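PDB 4BZX: bifunctional enzyme cysn/cysc from Mycobacterium tuberculosis, which catalyses the ATP-dependent phosphorylation of adenosine-5'-phosphosulfate on its 3'-hydroxyl, the kinase step of sulfate activation. Local coordinates for residues Trp8-Ser13 with Phe105-Cys110; Glu60-Leu65 with Val81-Pro86. All blocks are in the same frame, centred on the assembly; numbering follows the deposited sequence.

Interaction 1: residues Trp8-Ser13 with Phe105-Cys110; sequences WFTGLS and FFEVFC. With ANP (phosphoaminophosphonic acid-adenylate ester), chain D.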
loop_
_atom_site.group_PDB
_atom_site.type_symbol
_atom_site.label_atom_id
_atom_site.label_comp_id
_atom_site.label_asym_id
_atom_site.label_seq_id
_atom_site.Cartn_x
_atom_site.Cartn_y
_atom_site.Cartn_z
ATOM N N TRP A 8 5.872 1.962 -0.167
ATOM C CA TRP A 8 4.597 1.904 -0.881
ATOM C C TRP A 8 4.235 0.443 -1.075
ATOM O O TRP A 8 4.987 -0.269 -1.795
ATOM C CB TRP A 8 4.788 2.565 -2.213
ATOM C CG TRP A 8 3.507 2.899 -2.888
ATOM C CD1 TRP A 8 2.743 2.057 -3.658
ATOM C CD2 TRP A 8 2.830 4.173 -2.902
ATOM N NE1 TRP A 8 1.657 2.747 -4.169
ATOM C CE2 TRP A 8 1.665 4.021 -3.693
ATOM C CE3 TRP A 8 3.056 5.398 -2.272
ATOM C CZ2 TRP A 8 0.753 5.084 -3.895
ATOM C CZ3 TRP A 8 2.142 6.431 -2.501
ATOM C CH2 TRP A 8 1.023 6.225 -3.273
ATOM N N PHE A 9 3.108 -0.003 -0.492
ATOM C CA PHE A 9 2.674 -1.453 -0.481
ATOM C C PHE A 9 1.496 -1.655 -1.478
ATOM O O PHE A 9 0.441 -1.086 -1.145
ATOM C CB PHE A 9 2.100 -1.897 0.869
ATOM C CG PHE A 9 3.058 -1.868 2.039
ATOM C CD1 PHE A 9 3.231 -0.706 2.749
ATOM C CD2 PHE A 9 3.694 -3.022 2.485
ATOM C CE1 PHE A 9 4.097 -0.647 3.843
ATOM C CE2 PHE A 9 4.582 -2.965 3.563
ATOM C CZ PHE A 9 4.756 -1.776 4.269
ATOM N N THR A 10 1.649 -2.471 -2.578
ATOM C CA THR A 10 0.666 -2.735 -3.608
ATOM C C THR A 10 0.259 -4.186 -3.508
ATOM O O THR A 10 1.080 -5.055 -3.073
ATOM C CB THR A 10 1.224 -2.368 -4.983
ATOM O OG1 THR A 10 0.304 -2.708 -6.013
ATOM C CG2 THR A 10 2.570 -3.126 -5.304
ATOM N N GLY A 11 -0.964 -4.466 -3.900
ATOM C CA GLY A 11 -1.440 -5.837 -3.886
ATOM C C GLY A 11 -2.936 -5.872 -3.823
ATOM O O GLY A 11 -3.604 -4.892 -3.482
ATOM N N LEU A 12 -3.448 -7.075 -4.071
ATOM C CA LEU A 12 -4.866 -7.359 -4.010
ATOM C C LEU A 12 -5.485 -6.998 -2.654
ATOM O O LEU A 12 -4.834 -6.980 -1.610
ATOM C CB LEU A 12 -5.159 -8.823 -4.340
ATOM C CG LEU A 12 -4.780 -9.327 -5.746
ATOM C CD1 LEU A 12 -5.032 -10.801 -5.855
ATOM C CD2 LEU A 12 -5.566 -8.604 -6.819
ATOM N N SER A 13 -6.786 -6.729 -2.691
ATOM C CA SER A 13 -7.527 -6.669 -1.479
ATOM C C SER A 13 -7.381 -7.973 -0.686
ATOM O O SER A 13 -7.476 -9.055 -1.229
ATOM C CB SER A 13 -8.988 -6.348 -1.740
ATOM O OG SER A 13 -9.678 -6.254 -0.532
ATOM N N PHE A 105 12.000 5.943 -2.218
ATOM C CA PHE A 105 10.721 5.266 -2.416
ATOM C C PHE A 105 10.979 3.784 -2.596
ATOM O O PHE A 105 11.837 3.384 -3.434
ATOM C CB PHE A 105 10.075 5.881 -3.645
ATOM C CG PHE A 105 8.795 5.236 -4.081
ATOM C CD1 PHE A 105 8.840 4.086 -4.876
ATOM C CD2 PHE A 105 7.548 5.733 -3.701
ATOM C CE1 PHE A 105 7.696 3.480 -5.308
ATOM C CE2 PHE A 105 6.392 5.113 -4.099
ATOM C CZ PHE A 105 6.464 4.031 -4.975
ATOM N N PHE A 106 10.330 2.947 -1.796
ATOM C CA PHE A 106 10.488 1.524 -1.816
ATOM C C PHE A 106 9.154 0.949 -2.182
ATOM O O PHE A 106 8.121 1.331 -1.638
ATOM C CB PHE A 106 10.840 0.965 -0.426
ATOM C CG PHE A 106 12.183 1.394 0.087
ATOM C CD1 PHE A 106 12.302 2.576 0.756
ATOM C CD2 PHE A 106 13.309 0.615 -0.106
ATOM C CE1 PHE A 106 13.533 3.008 1.231
ATOM C CE2 PHE A 106 14.553 1.037 0.374
ATOM C CZ PHE A 106 14.653 2.231 1.041
ATOM N N GLU A 107 9.151 0.015 -3.122
ATOM C CA GLU A 107 7.884 -0.639 -3.489
ATOM C C GLU A 107 7.846 -2.066 -2.909
ATOM O O GLU A 107 8.760 -2.874 -3.155
ATOM C CB GLU A 107 7.788 -0.697 -5.011
ATOM C CG GLU A 107 6.561 -1.474 -5.496
ATOM C CD GLU A 107 6.566 -1.631 -6.999
ATOM O OE1 GLU A 107 7.507 -2.254 -7.586
ATOM O OE2 GLU A 107 5.641 -1.135 -7.602
ATOM N N VAL A 108 6.798 -2.356 -2.166
ATOM C CA VAL A 108 6.586 -3.656 -1.533
ATOM C C VAL A 108 5.341 -4.273 -2.159
ATOM O O VAL A 108 4.209 -3.725 -2.074
ATOM C CB VAL A 108 6.456 -3.556 -0.010
ATOM C CG1 VAL A 108 6.186 -4.932 0.573
ATOM C CG2 VAL A 108 7.732 -2.978 0.568
ATOM N N PHE A 109 5.520 -5.405 -2.789
ATOM C CA PHE A 109 4.392 -6.163 -3.374
ATOM C C PHE A 109 3.972 -7.244 -2.399
ATOM O O PHE A 109 4.736 -8.198 -2.113
ATOM C CB PHE A 109 4.867 -6.770 -4.691
ATOM C CG PHE A 109 3.835 -7.589 -5.416
ATOM C CD1 PHE A 109 2.470 -7.414 -5.266
ATOM C CD2 PHE A 109 4.270 -8.521 -6.351
ATOM C CE1 PHE A 109 1.563 -8.180 -5.987
ATOM C CE2 PHE A 109 3.380 -9.284 -7.052
ATOM C CZ PHE A 109 2.016 -9.139 -6.872
ATOM N N CYS A 110 2.753 -7.126 -1.875
ATOM C CA CYS A 110 2.151 -8.164 -1.051
ATOM C C CYS A 110 1.527 -9.215 -1.980
ATOM O O CYS A 110 0.382 -9.092 -2.390
ATOM C CB CYS A 110 1.097 -7.590 -0.115
ATOM S SG CYS A 110 1.852 -6.507 1.133
HETATM P PG ANP D . -7.508 -4.222 1.525
HETATM O O1G ANP D . -8.862 -4.792 1.253
HETATM O O2G ANP D . -7.579 -3.172 2.607
HETATM O O3G ANP D . -6.764 -3.633 0.244
HETATM P PB ANP D . -5.111 -5.486 2.800
HETATM O O1B ANP D . -4.118 -5.861 1.700
HETATM O O2B ANP D . -4.832 -4.249 3.603
HETATM N N3B ANP D . -6.643 -5.484 2.260
HETATM P PA ANP D . -5.264 -6.765 5.410
HETATM O O1A ANP D . -6.532 -6.100 5.842
HETATM O O2A ANP D . -3.983 -6.249 5.994
HETATM O O3A ANP D . -5.199 -6.817 3.820
HETATM O "O5'" ANP D . -5.248 -8.397 5.630
HETATM C "C5'" ANP D . -6.216 -9.302 5.202
HETATM C "C4'" ANP D . -6.051 -10.523 6.121
HETATM O "O4'" ANP D . -5.024 -11.320 5.673
HETATM C "C3'" ANP D . -5.695 -10.102 7.530
HETATM O "O3'" ANP D . -6.879 -10.224 8.328
HETATM C "C2'" ANP D . -4.614 -11.025 7.972
HETATM O "O2'" ANP D . -5.087 -11.775 9.078
HETATM C "C1'" ANP D . -4.378 -11.923 6.818
HETATM N N9 ANP D . -2.937 -12.000 6.648
HETATM C C8 ANP D . -2.162 -11.085 6.000
HETATM N N7 ANP D . -0.857 -11.467 6.000
HETATM C C5 ANP D . -0.801 -12.636 6.697
HETATM C C6 ANP D . 0.248 -13.607 7.079
HETATM N N6 ANP D . 1.524 -13.347 6.738
HETATM N N1 ANP D . -0.117 -14.724 7.783
HETATM C C2 ANP D . -1.395 -14.968 8.146
HETATM N N3 ANP D . -2.400 -14.148 7.812
HETATM C C4 ANP D . -2.171 -12.993 7.110
HETATM O O HOH W 1 -1.611 -9.291 -4.260
#
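The carbonyl oxygen of Trp-8 is gripped twice by the neighbouring strand. Val-108 N donates to Trp-8 O over 2.8 Å, with an N-H...O angle of 175°. The CA-H of Glu-107 adds a weaker contact to it, Glu-107 CA lying 3.4 Å from Trp-8 O. This is a parallel strand pair at the core of the P-loop NTPase fold. Trp-8 N also bonds to Phe-106 O, and Thr-10 N to Val-108 O.

Trp-8, Thr-10, Glu-107 and Phe-109 share one face of the sheet. The first torsion of Trp-8 (chi1 -165°) turns CG to the far side from the backbone N. This carries the indole toward Ala-94 of helix 88-101 and lets NE1 bond to Ser-85 OG. Phe-105 meets the base of this side chain, with its CZ 3.5 Å from Trp-8 CB. The five-membered ring of Trp-8 lies oblique to the Phe-105 ring, their planes at 36°. The polar end of Thr-10 faces elsewhere: OG1 bonds to Ile-84 O.

The other face carries Phe-9 and Val-108, which lie side by side and point the same way. In the conformer described, Phe-9 CD2 is 3.7 Å from Val-108 CG1. The Phe-9 ring packs on helix 17-30.

Past Thr-10 the chain turns into the probable Walker A loop at Gly-11. A water links the diverging chains, 2.9 Å from Leu-12 N and 2.7 Å from Cys-110 O. Ser-13 then reaches the gamma phosphate of ANP, though that approach is too short to be trusted.

At the end of the ladder, Thr-10 O accepts from Cys-110 N at 2.9 Å, while Phe-109 CD1 brings its ring edge to 3.5 Å from Thr-10 O.

Interaction 2: residues Glu60-Leu65 with Val81-Pro86; sequences ENLRRL and VPAISP. With ADX (adenosine-5'-phosphosulfate), chain C; EDO (1,2-ethanediol), chain H.
Leu-62 packs its two methyls against the chain that follows strand 78-82. Its CD2 lies 3.7 Å from Ala-83 CB, and its CD1 lies 3.7 Å from Ser-85 CA. With CG set beside the backbone N (chi1 -60°), the branch points from the helix into the turn. This buried, tight part is made mostly of carbon atoms, with Ser-85 OG and a sulfate oxygen at its border. Leu-65, one turn on, adds a looser touch: in the conformer described, its CD1 is 4.4 Å from Val-81 CG1.

The same surfaces form part of the adenosine-5'-phosphosulfate pocket. Ile-84 N donates to ADX O2A on the phosphate at 2.8 Å. Ser-85 N donates to ADX O1B on the sulfate at 3.0 Å. Successive backbone amides thus hold the two halves of the phosphosulfate. Leu-62 CD2 rests 3.5 Å from ADX O1B, so the leucine lines the pocket as well as filling the interface. On the helix side, Asn-61 ND2 makes weak bonds to both ADX O1A and O3B, bridging phosphate and sulfate. Ile-84 CD1 reaches the adenosine part.

The outward side of the helix is polar and partly exposed, and does not touch 81-86. There Arg-63 grips Glu-60 side-on, NE to OE1 at 2.8 Å with an angle of 178° and NH2 to OE2. Arg-64 NE reaches Glu-60 OE2 at 2.8 Å from its anti side, so OE2 serves two arginines. Arg-64 is further tied to Asp-50. Arg-63 NH1 holds a 1,2-ethanediol, probably from the crystallisation liquor.

In the fold, helix 55-74, which precedes strand 78-82 in the chain, lies against the sheet. Leu-62 and Leu-65 also touch Trp-8 of strand 5-10, Leu-62 meets His-90 of helix 88-101, and Pro-82 faces helix 17-30.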
loop_
_atom_site.group_PDB
_atom_site.type_symbol
_atom_site.label_atom_id
_atom_site.label_comp_id
_atom_site.label_asym_id
_atom_site.label_seq_id
_atom_site.Cartn_x
_atom_site.Cartn_y
_atom_site.Cartn_z
ATOM N N GLU A 60 -6.397 9.397 -9.108
ATOM C CA GLU A 60 -6.492 10.592 -8.298
ATOM C C GLU A 60 -6.225 10.300 -6.828
ATOM O O GLU A 60 -5.517 11.056 -6.180
ATOM C CB GLU A 60 -7.805 11.305 -8.499
ATOM C CG GLU A 60 -7.984 12.604 -7.703
ATOM C CD GLU A 60 -6.959 13.717 -7.980
ATOM O OE1 GLU A 60 -6.199 13.659 -8.982
ATOM O OE2 GLU A 60 -6.919 14.649 -7.150
ATOM N N ASN A 61 -6.797 9.214 -6.318
ATOM C CA ASN A 61 -6.594 8.791 -4.933
ATOM C C ASN A 61 -5.101 8.620 -4.651
ATOM O O ASN A 61 -4.585 9.166 -3.693
ATOM C CB ASN A 61 -7.342 7.496 -4.746
ATOM C CG ASN A 61 -7.178 6.914 -3.377
ATOM O OD1 ASN A 61 -7.547 7.531 -2.359
ATOM N ND2 ASN A 61 -6.620 5.691 -3.340
ATOM N N LEU A 62 -4.448 7.929 -5.551
ATOM C CA LEU A 62 -3.041 7.565 -5.425
ATOM C C LEU A 62 -2.109 8.773 -5.715
ATOM O O LEU A 62 -1.045 8.929 -5.049
ATOM C CB LEU A 62 -2.773 6.382 -6.263
ATOM C CG LEU A 62 -3.610 5.141 -5.888
ATOM C CD1 LEU A 62 -3.542 4.094 -6.978
ATOM C CD2 LEU A 62 -3.183 4.628 -4.517
ATOM N N ARG A 63 -2.515 9.653 -6.621
ATOM C CA ARG A 63 -1.793 10.932 -6.803
ATOM C C ARG A 63 -1.760 11.745 -5.523
ATOM O O ARG A 63 -0.722 12.286 -5.100
ATOM C CB ARG A 63 -2.449 11.747 -7.962
ATOM C CG ARG A 63 -1.687 13.003 -8.329
ATOM C CD ARG A 63 -2.501 13.902 -9.273
ATOM N NE ARG A 63 -3.562 14.601 -8.578
ATOM C CZ ARG A 63 -3.427 15.665 -7.775
ATOM N NH1 ARG A 63 -2.270 16.286 -7.644
ATOM N NH2 ARG A 63 -4.482 16.200 -7.182
ATOM N N ARG A 64 -2.909 11.879 -4.903
ATOM C CA ARG A 64 -2.994 12.602 -3.713
ATOM C C ARG A 64 -2.171 11.959 -2.603
ATOM O O ARG A 64 -1.446 12.638 -1.842
ATOM C CB ARG A 64 -4.453 12.730 -3.292
ATOM C CG ARG A 64 -5.339 13.633 -4.154
ATOM C CD ARG A 64 -6.739 13.624 -3.592
ATOM N NE ARG A 64 -7.744 14.162 -4.494
ATOM C CZ ARG A 64 -9.052 14.224 -4.213
ATOM N NH1 ARG A 64 -9.513 13.715 -3.067
ATOM N NH2 ARG A 64 -9.913 14.667 -5.091
ATOM N N LEU A 65 -2.337 10.634 -2.456
ATOM C CA LEU A 65 -1.567 9.937 -1.454
ATOM C C LEU A 65 -0.049 10.105 -1.673
ATOM O O LEU A 65 0.698 10.212 -0.717
ATOM C CB LEU A 65 -1.947 8.476 -1.507
ATOM C CG LEU A 65 -3.293 8.083 -0.929
ATOM C CD1 LEU A 65 -3.467 6.565 -1.042
ATOM C CD2 LEU A 65 -3.343 8.595 0.524
ATOM N N VAL A 81 2.526 3.249 3.035
ATOM C CA VAL A 81 1.309 3.471 2.256
ATOM C C VAL A 81 0.693 2.167 1.730
ATOM O O VAL A 81 1.051 1.712 0.643
ATOM C CB VAL A 81 1.547 4.442 1.091
ATOM C CG1 VAL A 81 0.224 4.700 0.381
ATOM C CG2 VAL A 81 2.280 5.715 1.515
ATOM N N PRO A 82 -0.234 1.583 2.525
ATOM C CA PRO A 82 -0.944 0.420 2.051
ATOM C C PRO A 82 -2.131 0.815 1.219
ATOM O O PRO A 82 -3.135 1.370 1.744
ATOM C CB PRO A 82 -1.330 -0.276 3.323
ATOM C CG PRO A 82 -1.540 0.828 4.288
ATOM C CD PRO A 82 -0.473 1.775 3.996
ATOM N N ALA A 83 -1.984 0.668 -0.088
ATOM C CA ALA A 83 -3.055 0.985 -1.043
ATOM C C ALA A 83 -2.954 0.024 -2.189
ATOM O O ALA A 83 -1.880 -0.416 -2.510
ATOM C CB ALA A 83 -2.908 2.346 -1.574
ATOM N N ILE A 84 -4.090 -0.431 -2.724
ATOM C CA ILE A 84 -4.024 -1.468 -3.745
ATOM C C ILE A 84 -3.077 -1.134 -4.891
ATOM O O ILE A 84 -2.205 -1.925 -5.288
ATOM C CB ILE A 84 -5.474 -1.812 -4.244
ATOM C CG1 ILE A 84 -6.230 -2.568 -3.161
ATOM C CG2 ILE A 84 -5.416 -2.667 -5.540
ATOM C CD1 ILE A 84 -7.692 -2.738 -3.536
ATOM N N SER A 85 -3.165 0.116 -5.391
ATOM C CA SER A 85 -2.327 0.611 -6.490
ATOM C C SER A 85 -2.321 -0.345 -7.700
ATOM O O SER A 85 -1.268 -0.933 -7.982
ATOM C CB SER A 85 -0.893 0.776 -6.002
ATOM O OG SER A 85 -0.841 1.735 -4.988
ATOM N N PRO A 86 -3.506 -0.658 -8.269
ATOM C CA PRO A 86 -3.626 -1.789 -9.193
ATOM C C PRO A 86 -2.854 -1.697 -10.540
ATOM O O PRO A 86 -2.509 -2.733 -11.113
ATOM C CB PRO A 86 -5.119 -1.924 -9.396
ATOM C CG PRO A 86 -5.690 -0.515 -9.153
ATOM C CD PRO A 86 -4.799 0.048 -8.095
HETATM S SB ADX C . -6.790 2.012 -4.955
HETATM O O1B ADX C . -5.391 1.932 -4.616
HETATM O O2B ADX C . -7.162 1.168 -6.078
HETATM O O3B ADX C . -7.283 3.403 -5.154
HETATM P PA ADX C . -7.397 1.707 -2.139
HETATM O O1A ADX C . -7.405 3.194 -1.959
HETATM O O2A ADX C . -6.300 0.928 -1.547
HETATM O O3A ADX C . -7.596 1.433 -3.738
HETATM O "O5'" ADX C . -8.825 1.223 -1.595
HETATM C "C5'" ADX C . -9.023 -0.164 -1.518
HETATM C "C4'" ADX C . -9.930 -0.358 -0.284
HETATM O "O4'" ADX C . -11.317 -0.210 -0.643
HETATM C "C3'" ADX C . -9.687 -1.738 0.247
HETATM O "O3'" ADX C . -9.584 -1.610 1.689
HETATM C "C2'" ADX C . -10.888 -2.458 -0.218
HETATM O "O2'" ADX C . -11.197 -3.401 0.838
HETATM C "C1'" ADX C . -12.023 -1.495 -0.468
HETATM N N9 ADX C . -12.784 -1.524 -1.708
HETATM C C8 ADX C . -14.112 -1.189 -1.825
HETATM N N7 ADX C . -14.524 -1.247 -3.073
HETATM C C5 ADX C . -13.445 -1.648 -3.802
HETATM C C6 ADX C . -13.275 -1.947 -5.205
HETATM N N6 ADX C . -14.312 -1.785 -6.059
HETATM N N1 ADX C . -12.040 -2.348 -5.582
HETATM C C2 ADX C . -11.060 -2.492 -4.710
HETATM N N3 ADX C . -11.155 -2.259 -3.370
HETATM C C4 ADX C . -12.330 -1.823 -2.908
HETATM C C1 EDO H . 1.296 14.336 -10.087
HETATM O O1 EDO H . 0.569 14.309 -11.316
HETATM C C2 EDO H . 1.337 15.786 -9.687
HETATM O O2 EDO H . 0.170 16.105 -8.947
#

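From the N terminus, strand 5-10 comes first and runs into the phosphate-binding loop. Helix 55-74 and strand 78-82 follow much later, and interaction 2 closes the short loop between them, with 15 residues between its segments. Strand 104-110 then returns to strand 5-10, and interaction 1 closes a loop of 91 residues. Interaction 2 is nested inside it; the two do not cross. Strand 5-10 lies between 78-82 and 104-110 in the parallel sheet, so strands of both contacts are neighbours there. The two contacts also touch directly, with Trp-8 CE3 packed 3.8 Å from Val-81 CB. Interaction 1 ends beside the ATP analogue, and interaction 2 lines part of the adenosine-5'-phosphosulfate pocket.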